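Local structure of Wnt inhibitor of Dorsal protein (Drosophila melanogaster, 4KRR) at residues E47-P51 with A114-R119; R53-Y57 with Y169-I173; A64-H68 with L155-I161; L125-S129 with I161-L165. The protein probably binds frizzled seven-transmembrane receptors as a secreted Wnt ligand, of which this piece is the N-terminal domain with linker. All coordinates share one frame; numbering follows the deposited sequence.

From the N terminus, the loop at 47-51 and two successive parts of helix 53-75, 53-57 and 64-68, each open a contact. Contact 1 closes first, on the first turns of helix 113-127, and so crosses contacts 2 and 3. The end of that helix then opens contact 4, in series with contact 1. Contact 3 closes on 155-161 and contact 4 on 161-165; they cross each other, share I161 and are joined by the K156-D164 salt bridge. Contact 2 closes last, at the end of helix 158-170, and encloses contacts 3 and 4. Together they tie helices 53-75, 113-127 and 158-170, and the loop before the first, into one helical core.

Contact 1: residues E47-P51 with A114-R119; sequences EENSP and AIGHNR
With CG set opposite its carbonyl carbon (chi1 -64°) and the chain straight beyond, E48 reaches along the flank of helix 113-127 toward R119, whose own chain runs extended from CG to NE to meet it. The two side chains pass at a slant. OE2 of E48 lies near the plane of the guanidinium, at its edge, 3.9 Å from NH2 of R119, with the carboxylate and guanidinium planes 47° apart. This is a long salt bridge, and E48 lies exposed, so its pull is probably modest. Between this pair and the P51 end, I115 fills the middle of the contact: its CG1 sits 4.0 Å from E48 O, and its CD1 lies 4.0 Å from E47 O. The contact lays the loop joining helices 36-44 and 53-75 against the first turns of helix 113-127, within the largely helical Wnt N-terminal domain. At the loop's end P51 turns its ring to the helix, CG standing 4.2 Å from A114 CB. A water here lies 3.2 Å from E48 O and takes a weak bond from A114 N. Within the loop, E47 folds its carboxylate back over the turn: OE2 takes the N-H of S50 on its anti lone pair, 2.9 Å and nearly straight at 170°, while the bond from N49 N is weak. S50 OG is also hydrogen-bonded to Q198 NE2, and P51's backbone to M197 and Q198.

Contact 2: residues R53-Y57 with Y169-I173; sequences REDVY and YDDAI
Y169 is clasped by three residues of the first turns of helix 53-75. R53 lays its CD over one face of the tyrosine ring, 3.9 Å from the centroid, in a CH-pi contact, and Y57 presents its ring edge to the Y169 face, the planes 70° apart. CB of Y57 comes within 3.5 Å of CD1 of Y169, so this inner part is tight. The phenol hydroxyl gives its proton to E54 OE2 at 2.8 Å, on the anti lone pair; the other oxygen, OE1, is held by Y203 and S200. Bending at chi3 (-66°) carries the R53 guanidinium past the ring to the end of helix 158-170, where NH1 donates to Y169 O, 2.9 Å away, in the planes of both carbonyl and guanidinium. Beyond A172 CB, which touches R53 NH1 at 3.7 Å, the contact slackens: a water takes a weak bond from NH1 and donates to A172 O, and D170 and D171 lie exposed, D170 OD1 6.1 Å from R53 NH1 and D171 OD2 bonded to Q167 NE2. F27 meets both tyrosine rings edge-to-face, making the inner half an aromatic cluster between helices 53-75 and 158-170 of the Wnt N-terminal domain.

Contact 3: residues A64-H68 with L155-I161; sequences AAIVH and LKPFEAI
The short link from strand 149-155 into helix 158-170 packs on the middle of helix 53-75, and H68 makes the polar contact with it. Its NE2 donates to K156 O, 2.9 Å away, with the N-H...O angle 157°; the acceptor lies close to the imidazole plane, which fixes how the ring is rotated. P157 follows at the N-cap position, and F158 begins the helix by laying its CB over the centre of one H68 face, 4.2 Å from the centroid, a CH-pi contact. The two rings also meet edge-to-face, the F158 edge toward H68, with centroids 5.6 Å apart. Here the contact ties helices 53-75 and 158-170 together in the helical core of the Wnt N-terminal domain. With CG opposite its backbone N (chi1 -172°), F158 points its phenyl at two small residues of helix 53-75: CZ is 3.5 Å from A65 CB, and CE1 is 3.9 Å from A64 CB, which lies in the ring plane. L155 and I161 close on the imidazole carbon CD2, the former with its CD1 at 3.7 Å, the latter with its CD1 at the ring edge, 3.5 Å away. F158 also touches Q18 and S22 of helix 8-26.

Contact 4: residues L125-S129 with I161-L165; sequences LLQRS and IAQDL
L125 O, at the end of helix 113-127, is gripped twice from its own segment: S129 OG donates to it at 2.6 Å, and the N-H of R128 makes a weak bond. The hydroxyl comes from above the carbonyl plane, 51° out of it, rather than along a lone pair. Its position beside the backbone N of S129 (chi1 -68°) folds it back onto the helix, while CB of S129 lies 4.1 Å from CG1 of I161. The contacts across to helix 158-170 are van der Waals ones, mostly between carbons. CG2 of I161 meets two leucine methyls, CD2 of L125 at 3.9 Å and CD2 of L126 at 4.0 Å; the L126 side chain crosses I161 at about a right angle. L125 spreads its two methyls along the facing helix. CD2 meets CD2 of L165 at 3.6 Å, and CD1 rests against CB of D164 at 3.9 Å. The D164 carboxylate is turned to K156, whose NZ forms a salt bridge with OD2. L126 and L165 also pack on helix 53-75, at V67 for the former and at I61 and A64 for the latter. Helices 113-127 and 158-170 are thus held here by the fit of branched side chains, while the polar groups S129 OG and D164 OD2 find partners in their own segment or in the preceding link, not across the interface.

Contact 1: residues E47-P51 with A114-R119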
loop_
_atom_site.group_PDB
_atom_site.type_symbol
_atom_site.label_atom_id
_atom_site.label_comp_id
_atom_site.label_asym_id
_atom_site.label_seq_id
_atom_site.Cartn_x
_atom_site.Cartn_y
_atom_site.Cartn_z
ATOM N N GLU A 47 -5.667 4.054 15.159
ATOM C CA GLU A 47 -5.159 3.595 16.442
ATOM C C GLU A 47 -3.663 3.350 16.310
ATOM O O GLU A 47 -3.234 2.515 15.514
ATOM C CB GLU A 47 -5.867 2.309 16.865
ATOM C CG GLU A 47 -5.273 1.659 18.098
ATOM C CD GLU A 47 -5.393 2.531 19.326
ATOM O OE1 GLU A 47 -6.443 3.191 19.484
ATOM O OE2 GLU A 47 -4.437 2.556 20.131
ATOM N N GLU A 48 -2.869 4.082 17.084
ATOM C CA GLU A 48 -1.419 4.014 16.943
ATOM C C GLU A 48 -0.716 3.554 18.216
ATOM O O GLU A 48 0.488 3.293 18.209
ATOM C CB GLU A 48 -0.864 5.363 16.473
ATOM C CG GLU A 48 -1.337 5.766 15.081
ATOM C CD GLU A 48 -0.737 7.077 14.609
ATOM O OE1 GLU A 48 -0.542 7.980 15.450
ATOM O OE2 GLU A 48 -0.459 7.200 13.397
ATOM N N ASN A 49 -1.467 3.448 19.306
ATOM C CA ASN A 49 -0.895 2.985 20.565
ATOM C C ASN A 49 -0.927 1.465 20.678
ATOM O O ASN A 49 0.090 0.833 20.959
ATOM C CB ASN A 49 -1.606 3.629 21.756
ATOM C CG ASN A 49 -1.435 5.135 21.788
ATOM O OD1 ASN A 49 -2.408 5.881 21.896
ATOM N ND2 ASN A 49 -0.191 5.590 21.685
ATOM N N SER A 50 -2.096 0.880 20.449
ATOM C CA SER A 50 -2.236 -0.568 20.516
ATOM C C SER A 50 -3.203 -1.069 19.450
ATOM O O SER A 50 -4.333 -1.441 19.758
ATOM C CB SER A 50 -2.710 -0.993 21.909
ATOM O OG SER A 50 -2.787 -2.402 22.013
ATOM N N PRO A 51 -2.756 -1.086 18.185
ATOM C CA PRO A 51 -3.635 -1.457 17.073
ATOM C C PRO A 51 -3.968 -2.942 17.063
ATOM O O PRO A 51 -3.115 -3.773 17.386
ATOM C CB PRO A 51 -2.801 -1.101 15.842
ATOM C CG PRO A 51 -1.394 -1.233 16.299
ATOM C CD PRO A 51 -1.385 -0.786 17.732
ATOM N N ALA A 114 4.614 -0.793 16.425
ATOM C CA ALA A 114 4.011 -1.659 15.419
ATOM C C ALA A 114 3.768 -0.898 14.121
ATOM O O ALA A 114 3.963 -1.434 13.030
ATOM C CB ALA A 114 2.706 -2.243 15.939
ATOM N N ILE A 115 3.340 0.354 14.253
ATOM C CA ILE A 115 3.076 1.215 13.106
ATOM C C ILE A 115 4.305 1.367 12.215
ATOM O O ILE A 115 4.227 1.176 11.002
ATOM C CB ILE A 115 2.604 2.610 13.553
ATOM C CG1 ILE A 115 1.307 2.500 14.356
ATOM C CG2 ILE A 115 2.405 3.516 12.350
ATOM C CD1 ILE A 115 0.157 1.901 13.578
ATOM N N GLY A 116 5.437 1.706 12.824
ATOM C CA GLY A 116 6.675 1.891 12.091
ATOM C C GLY A 116 7.105 0.639 11.351
ATOM O O GLY A 116 7.515 0.700 10.191
ATOM N N HIS A 117 7.004 -0.504 12.022
ATOM C CA HIS A 117 7.399 -1.771 11.424
ATOM C C HIS A 117 6.518 -2.114 10.233
ATOM O O HIS A 117 7.008 -2.564 9.198
ATOM C CB HIS A 117 7.330 -2.899 12.451
ATOM C CG HIS A 117 7.538 -4.259 11.861
ATOM N ND1 HIS A 117 8.781 -4.736 11.509
ATOM C CD2 HIS A 117 6.656 -5.239 11.549
ATOM C CE1 HIS A 117 8.659 -5.954 11.011
ATOM N NE2 HIS A 117 7.381 -6.283 11.026
ATOM N N ASN A 118 5.216 -1.898 10.388
ATOM C CA ASN A 118 4.259 -2.253 9.347
ATOM C C ASN A 118 4.411 -1.399 8.095
ATOM O O ASN A 118 4.188 -1.873 6.985
ATOM C CB ASN A 118 2.825 -2.182 9.878
ATOM C CG ASN A 118 2.523 -3.282 10.880
ATOM O OD1 ASN A 118 3.181 -4.324 10.890
ATOM N ND2 ASN A 118 1.523 -3.058 11.725
ATOM N N ARG A 119 4.795 -0.140 8.271
ATOM C CA ARG A 119 5.040 0.719 7.120
ATOM C C ARG A 119 6.246 0.218 6.331
ATOM O O ARG A 119 6.260 0.272 5.101
ATOM C CB ARG A 119 5.222 2.173 7.551
ATOM C CG ARG A 119 3.983 2.766 8.194
ATOM C CD ARG A 119 4.158 4.239 8.489
ATOM N NE ARG A 119 3.048 4.768 9.274
ATOM C CZ ARG A 119 2.944 6.035 9.657
ATOM N NH1 ARG A 119 3.886 6.903 9.321
ATOM N NH2 ARG A 119 1.903 6.436 10.374
HETATM O O HOH W 1 2.752 1.102 17.530
#

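Contact 2: residues R53-Y57 with Y169-I173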
loop_
_atom_site.group_PDB
_atom_site.type_symbol
_atom_site.label_atom_id
_atom_site.label_comp_id
_atom_site.label_asym_id
_atom_site.label_seq_id
_atom_site.Cartn_x
_atom_site.Cartn_y
_atom_site.Cartn_z
ATOM N N ARG A 53 -5.596 -6.301 14.694
ATOM C CA ARG A 53 -5.292 -6.829 13.367
ATOM C C ARG A 53 -6.002 -6.063 12.249
ATOM O O ARG A 53 -5.444 -5.867 11.169
ATOM C CB ARG A 53 -5.638 -8.319 13.288
ATOM C CG ARG A 53 -4.924 -9.054 12.162
ATOM C CD ARG A 53 -5.495 -10.447 11.944
ATOM N NE ARG A 53 -5.258 -11.345 13.071
ATOM C CZ ARG A 53 -4.392 -12.354 13.056
ATOM N NH1 ARG A 53 -3.676 -12.600 11.967
ATOM N NH2 ARG A 53 -4.245 -13.121 14.128
ATOM N N GLU A 54 -7.225 -5.618 12.509
ATOM C CA GLU A 54 -7.973 -4.862 11.509
ATOM C C GLU A 54 -7.433 -3.444 11.330
ATOM O O GLU A 54 -7.447 -2.913 10.219
ATOM C CB GLU A 54 -9.472 -4.843 11.824
ATOM C CG GLU A 54 -10.150 -6.200 11.662
ATOM C CD GLU A 54 -9.766 -7.167 12.762
ATOM O OE1 GLU A 54 -9.789 -6.749 13.939
ATOM O OE2 GLU A 54 -9.424 -8.329 12.455
ATOM N N ASP A 55 -6.966 -2.834 12.420
ATOM C CA ASP A 55 -6.319 -1.522 12.355
ATOM C C ASP A 55 -5.103 -1.608 11.444
ATOM O O ASP A 55 -4.859 -0.729 10.616
ATOM C CB ASP A 55 -5.860 -1.066 13.744
ATOM C CG ASP A 55 -7.015 -0.756 14.674
ATOM O OD1 ASP A 55 -7.973 -0.081 14.241
ATOM O OD2 ASP A 55 -6.957 -1.189 15.846
ATOM N N VAL A 56 -4.344 -2.682 11.620
ATOM C CA VAL A 56 -3.142 -2.935 10.840
ATOM C C VAL A 56 -3.442 -3.096 9.350
ATOM O O VAL A 56 -2.748 -2.525 8.510
ATOM C CB VAL A 56 -2.406 -4.179 11.375
ATOM C CG1 VAL A 56 -1.297 -4.610 10.427
ATOM C CG2 VAL A 56 -1.855 -3.892 12.764
ATOM N N TYR A 57 -4.477 -3.862 9.020
ATOM C CA TYR A 57 -4.836 -4.059 7.619
ATOM C C TYR A 57 -5.243 -2.750 6.947
ATOM O O TYR A 57 -4.772 -2.434 5.856
ATOM C CB TYR A 57 -5.961 -5.085 7.453
ATOM C CG TYR A 57 -6.500 -5.111 6.038
ATOM C CD1 TYR A 57 -5.853 -5.835 5.042
ATOM C CD2 TYR A 57 -7.636 -4.389 5.691
ATOM C CE1 TYR A 57 -6.332 -5.849 3.744
ATOM C CE2 TYR A 57 -8.117 -4.393 4.397
ATOM C CZ TYR A 57 -7.463 -5.127 3.429
ATOM O OH TYR A 57 -7.947 -5.132 2.143
ATOM N N TYR A 169 -2.191 -10.031 6.421
ATOM C CA TYR A 169 -3.175 -9.820 7.476
ATOM C C TYR A 169 -3.510 -11.142 8.166
ATOM O O TYR A 169 -3.629 -11.195 9.391
ATOM C CB TYR A 169 -4.434 -9.161 6.898
ATOM C CG TYR A 169 -5.688 -9.284 7.740
ATOM C CD1 TYR A 169 -5.969 -8.374 8.756
ATOM C CD2 TYR A 169 -6.611 -10.292 7.493
ATOM C CE1 TYR A 169 -7.129 -8.482 9.515
ATOM C CE2 TYR A 169 -7.766 -10.410 8.244
ATOM C CZ TYR A 169 -8.022 -9.505 9.253
ATOM O OH TYR A 169 -9.178 -9.633 9.993
ATOM N N ASP A 170 -3.646 -12.207 7.380
ATOM C CA ASP A 170 -3.960 -13.529 7.922
ATOM C C ASP A 170 -2.813 -14.081 8.761
ATOM O O ASP A 170 -3.039 -14.767 9.757
ATOM C CB ASP A 170 -4.273 -14.525 6.800
ATOM C CG ASP A 170 -5.555 -14.197 6.056
ATOM O OD1 ASP A 170 -6.414 -13.481 6.611
ATOM O OD2 ASP A 170 -5.705 -14.670 4.910
ATOM N N ASP A 171 -1.584 -13.786 8.347
ATOM C CA ASP A 171 -0.400 -14.352 8.986
ATOM C C ASP A 171 0.280 -13.370 9.934
ATOM O O ASP A 171 1.444 -13.551 10.294
ATOM C CB ASP A 171 0.599 -14.818 7.925
ATOM C CG ASP A 171 0.041 -15.917 7.040
ATOM O OD1 ASP A 171 -0.742 -16.750 7.544
ATOM O OD2 ASP A 171 0.388 -15.947 5.842
ATOM N N ALA A 172 -0.449 -12.334 10.337
ATOM C CA ALA A 172 0.099 -11.294 11.203
ATOM C C ALA A 172 0.514 -11.835 12.569
ATOM O O ALA A 172 -0.090 -12.777 13.086
ATOM C CB ALA A 172 -0.903 -10.161 11.364
ATOM N N ILE A 173 1.546 -11.229 13.149
ATOM C CA ILE A 173 2.057 -11.656 14.446
ATOM C C ILE A 173 1.572 -10.740 15.559
ATOM O O ILE A 173 1.698 -9.517 15.468
ATOM C CB ILE A 173 3.595 -11.662 14.469
ATOM C CG1 ILE A 173 4.145 -12.470 13.295
ATOM C CG2 ILE A 173 4.112 -12.205 15.800
ATOM C CD1 ILE A 173 5.651 -12.412 13.171
HETATM O O HOH W 2 -1.741 -15.232 12.826
#

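Contact 3: residues A64-H68 with L155-I161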
loop_
_atom_site.group_PDB
_atom_site.type_symbol
_atom_site.label_atom_id
_atom_site.label_comp_id
_atom_site.label_asym_id
_atom_site.label_seq_id
_atom_site.Cartn_x
_atom_site.Cartn_y
_atom_site.Cartn_z
ATOM N N ALA A 64 -0.601 1.425 0.999
ATOM C CA ALA A 64 -0.246 0.758 -0.249
ATOM C C ALA A 64 -0.950 1.388 -1.447
ATOM O O ALA A 64 -0.355 1.552 -2.512
ATOM C CB ALA A 64 -0.560 -0.730 -0.165
ATOM N N ALA A 65 -2.218 1.743 -1.265
ATOM C CA ALA A 65 -3.010 2.321 -2.345
ATOM C C ALA A 65 -2.549 3.733 -2.680
ATOM O O ALA A 65 -2.574 4.145 -3.838
ATOM C CB ALA A 65 -4.484 2.317 -1.982
ATOM N N ILE A 66 -2.130 4.471 -1.659
ATOM C CA ILE A 66 -1.642 5.829 -1.850
ATOM C C ILE A 66 -0.308 5.821 -2.592
ATOM O O ILE A 66 -0.097 6.610 -3.515
ATOM C CB ILE A 66 -1.506 6.572 -0.502
ATOM C CG1 ILE A 66 -2.890 6.802 0.112
ATOM C CG2 ILE A 66 -0.790 7.902 -0.684
ATOM C CD1 ILE A 66 -2.856 7.481 1.464
ATOM N N VAL A 67 0.583 4.919 -2.189
ATOM C CA VAL A 67 1.891 4.790 -2.827
ATOM C C VAL A 67 1.762 4.257 -4.256
ATOM O O VAL A 67 2.455 4.715 -5.166
ATOM C CB VAL A 67 2.840 3.893 -1.999
ATOM C CG1 VAL A 67 4.149 3.658 -2.742
ATOM C CG2 VAL A 67 3.107 4.521 -0.632
ATOM N N HIS A 68 0.862 3.296 -4.446
ATOM C CA HIS A 68 0.585 2.751 -5.770
ATOM C C HIS A 68 0.069 3.850 -6.693
ATOM O O HIS A 68 0.460 3.934 -7.857
ATOM C CB HIS A 68 -0.441 1.617 -5.675
ATOM C CG HIS A 68 -0.645 0.866 -6.955
ATOM N ND1 HIS A 68 -1.444 1.336 -7.976
ATOM C CD2 HIS A 68 -0.170 -0.332 -7.371
ATOM C CE1 HIS A 68 -1.444 0.465 -8.969
ATOM N NE2 HIS A 68 -0.680 -0.557 -8.627
ATOM N N LEU A 155 4.187 -1.390 -11.501
ATOM C CA LEU A 155 3.596 -2.066 -10.353
ATOM C C LEU A 155 2.450 -2.963 -10.802
ATOM O O LEU A 155 1.720 -2.621 -11.734
ATOM C CB LEU A 155 3.081 -1.048 -9.335
ATOM C CG LEU A 155 4.109 -0.333 -8.458
ATOM C CD1 LEU A 155 3.430 0.698 -7.572
ATOM C CD2 LEU A 155 4.873 -1.339 -7.615
ATOM N N LYS A 156 2.295 -4.107 -10.135
ATOM C CA LYS A 156 1.176 -5.009 -10.395
ATOM C C LYS A 156 -0.140 -4.264 -10.232
ATOM O O LYS A 156 -0.186 -3.226 -9.569
ATOM C CB LYS A 156 1.189 -6.185 -9.410
ATOM C CG LYS A 156 2.402 -7.081 -9.481
ATOM C CD LYS A 156 2.252 -8.268 -8.539
ATOM C CE LYS A 156 2.048 -7.816 -7.101
ATOM N NZ LYS A 156 1.958 -8.972 -6.165
ATOM N N PRO A 157 -1.217 -4.786 -10.841
ATOM C CA PRO A 157 -2.549 -4.252 -10.541
ATOM C C PRO A 157 -2.800 -4.309 -9.038
ATOM O O PRO A 157 -2.347 -5.243 -8.374
ATOM C CB PRO A 157 -3.493 -5.203 -11.290
ATOM C CG PRO A 157 -2.644 -6.377 -11.712
ATOM C CD PRO A 157 -1.265 -5.838 -11.869
ATOM N N PHE A 158 -3.494 -3.312 -8.504
ATOM C CA PHE A 158 -3.607 -3.184 -7.057
ATOM C C PHE A 158 -4.347 -4.350 -6.403
ATOM O O PHE A 158 -4.111 -4.663 -5.236
ATOM C CB PHE A 158 -4.248 -1.853 -6.663
ATOM C CG PHE A 158 -4.220 -1.601 -5.190
ATOM C CD1 PHE A 158 -3.030 -1.289 -4.555
ATOM C CD2 PHE A 158 -5.374 -1.700 -4.432
ATOM C CE1 PHE A 158 -2.991 -1.070 -3.193
ATOM C CE2 PHE A 158 -5.342 -1.478 -3.068
ATOM C CZ PHE A 158 -4.149 -1.163 -2.450
ATOM N N GLU A 159 -5.227 -4.995 -7.163
ATOM C CA GLU A 159 -5.977 -6.142 -6.661
ATOM C C GLU A 159 -5.044 -7.276 -6.232
ATOM O O GLU A 159 -5.333 -7.998 -5.277
ATOM C CB GLU A 159 -6.972 -6.648 -7.713
ATOM C CG GLU A 159 -7.871 -5.569 -8.307
ATOM C CD GLU A 159 -7.226 -4.837 -9.474
ATOM O OE1 GLU A 159 -7.122 -5.435 -10.566
ATOM O OE2 GLU A 159 -6.822 -3.668 -9.299
ATOM N N ALA A 160 -3.927 -7.426 -6.938
ATOM C CA ALA A 160 -2.952 -8.466 -6.615
ATOM C C ALA A 160 -2.163 -8.110 -5.359
ATOM O O ALA A 160 -1.901 -8.965 -4.512
ATOM C CB ALA A 160 -2.015 -8.705 -7.791
ATOM N N ILE A 161 -1.784 -6.841 -5.248
ATOM C CA ILE A 161 -1.126 -6.332 -4.048
ATOM C C ILE A 161 -2.062 -6.449 -2.843
ATOM O O ILE A 161 -1.635 -6.798 -1.741
ATOM C CB ILE A 161 -0.678 -4.864 -4.242
ATOM C CG1 ILE A 161 0.338 -4.772 -5.386
ATOM C CG2 ILE A 161 -0.098 -4.290 -2.951
ATOM C CD1 ILE A 161 0.720 -3.355 -5.772
#

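Contact 4: residues L125-S129 with I161-L165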
loop_
_atom_site.group_PDB
_atom_site.type_symbol
_atom_site.label_atom_id
_atom_site.label_comp_id
_atom_site.label_asym_id
_atom_site.label_seq_id
_atom_site.Cartn_x
_atom_site.Cartn_y
_atom_site.Cartn_z
ATOM N N LEU A 125 7.007 -4.738 0.377
ATOM C CA LEU A 125 6.073 -5.450 -0.485
ATOM C C LEU A 125 5.936 -4.752 -1.831
ATOM O O LEU A 125 6.023 -5.385 -2.880
ATOM C CB LEU A 125 4.703 -5.553 0.179
ATOM C CG LEU A 125 3.592 -6.063 -0.742
ATOM C CD1 LEU A 125 3.747 -7.555 -1.032
ATOM C CD2 LEU A 125 2.228 -5.752 -0.153
ATOM N N LEU A 126 5.722 -3.442 -1.789
ATOM C CA LEU A 126 5.583 -2.643 -3.001
ATOM C C LEU A 126 6.855 -2.657 -3.839
ATOM O O LEU A 126 6.804 -2.500 -5.058
ATOM C CB LEU A 126 5.203 -1.206 -2.646
ATOM C CG LEU A 126 3.840 -1.060 -1.971
ATOM C CD1 LEU A 126 3.657 0.344 -1.428
ATOM C CD2 LEU A 126 2.726 -1.409 -2.944
ATOM N N GLN A 127 7.995 -2.846 -3.183
ATOM C CA GLN A 127 9.271 -2.911 -3.884
ATOM C C GLN A 127 9.430 -4.234 -4.623
ATOM O O GLN A 127 10.115 -4.304 -5.642
ATOM C CB GLN A 127 10.434 -2.690 -2.917
ATOM C CG GLN A 127 10.597 -1.243 -2.479
ATOM C CD GLN A 127 11.710 -1.060 -1.468
ATOM O OE1 GLN A 127 11.894 -1.885 -0.574
ATOM N NE2 GLN A 127 12.464 0.023 -1.611
ATOM N N ARG A 128 8.795 -5.283 -4.112
ATOM C CA ARG A 128 8.839 -6.581 -4.773
ATOM C C ARG A 128 7.528 -6.877 -5.501
ATOM O O ARG A 128 7.240 -8.025 -5.839
ATOM C CB ARG A 128 9.171 -7.694 -3.776
ATOM C CG ARG A 128 8.118 -7.916 -2.710
ATOM C CD ARG A 128 8.451 -9.125 -1.856
ATOM N NE ARG A 128 7.399 -9.405 -0.883
ATOM C CZ ARG A 128 7.357 -8.892 0.341
ATOM N NH1 ARG A 128 8.315 -8.070 0.750
ATOM N NH2 ARG A 128 6.360 -9.201 1.158
ATOM N N SER A 129 6.743 -5.832 -5.745
ATOM C CA SER A 129 5.476 -5.970 -6.458
ATOM C C SER A 129 5.579 -5.427 -7.880
ATOM O O SER A 129 4.583 -5.004 -8.470
ATOM C CB SER A 129 4.352 -5.250 -5.707
ATOM O OG SER A 129 4.055 -5.898 -4.484
ATOM N N ILE A 161 -1.784 -6.841 -5.248
ATOM C CA ILE A 161 -1.126 -6.332 -4.048
ATOM C C ILE A 161 -2.062 -6.449 -2.843
ATOM O O ILE A 161 -1.635 -6.798 -1.741
ATOM C CB ILE A 161 -0.678 -4.864 -4.242
ATOM C CG1 ILE A 161 0.338 -4.772 -5.386
ATOM C CG2 ILE A 161 -0.098 -4.290 -2.951
ATOM C CD1 ILE A 161 0.720 -3.355 -5.772
ATOM N N ALA A 162 -3.346 -6.177 -3.072
ATOM C CA ALA A 162 -4.363 -6.276 -2.028
ATOM C C ALA A 162 -4.491 -7.702 -1.495
ATOM O O ALA A 162 -4.700 -7.909 -0.299
ATOM C CB ALA A 162 -5.706 -5.784 -2.551
ATOM N N GLN A 163 -4.366 -8.681 -2.385
ATOM C CA GLN A 163 -4.419 -10.083 -1.981
ATOM C C GLN A 163 -3.213 -10.447 -1.119
ATOM O O GLN A 163 -3.338 -11.202 -0.153
ATOM C CB GLN A 163 -4.505 -11.005 -3.201
ATOM C CG GLN A 163 -4.501 -12.490 -2.854
ATOM C CD GLN A 163 -5.545 -12.854 -1.810
ATOM O OE1 GLN A 163 -6.708 -12.462 -1.913
ATOM N NE2 GLN A 163 -5.129 -13.602 -0.793
ATOM N N ASP A 164 -2.050 -9.904 -1.467
ATOM C CA ASP A 164 -0.842 -10.119 -0.675
ATOM C C ASP A 164 -1.017 -9.567 0.735
ATOM O O ASP A 164 -0.630 -10.203 1.713
ATOM C CB ASP A 164 0.373 -9.467 -1.341
ATOM C CG ASP A 164 0.760 -10.142 -2.644
ATOM O OD1 ASP A 164 0.488 -11.352 -2.792
ATOM O OD2 ASP A 164 1.340 -9.464 -3.519
ATOM N N LEU A 165 -1.607 -8.381 0.832
ATOM C CA LEU A 165 -1.827 -7.753 2.131
ATOM C C LEU A 165 -2.861 -8.520 2.950
ATOM O O LEU A 165 -2.751 -8.611 4.173
ATOM C CB LEU A 165 -2.241 -6.291 1.966
ATOM C CG LEU A 165 -1.126 -5.328 1.551
ATOM C CD1 LEU A 165 -1.691 -3.947 1.271
ATOM C CD2 LEU A 165 -0.051 -5.258 2.627
#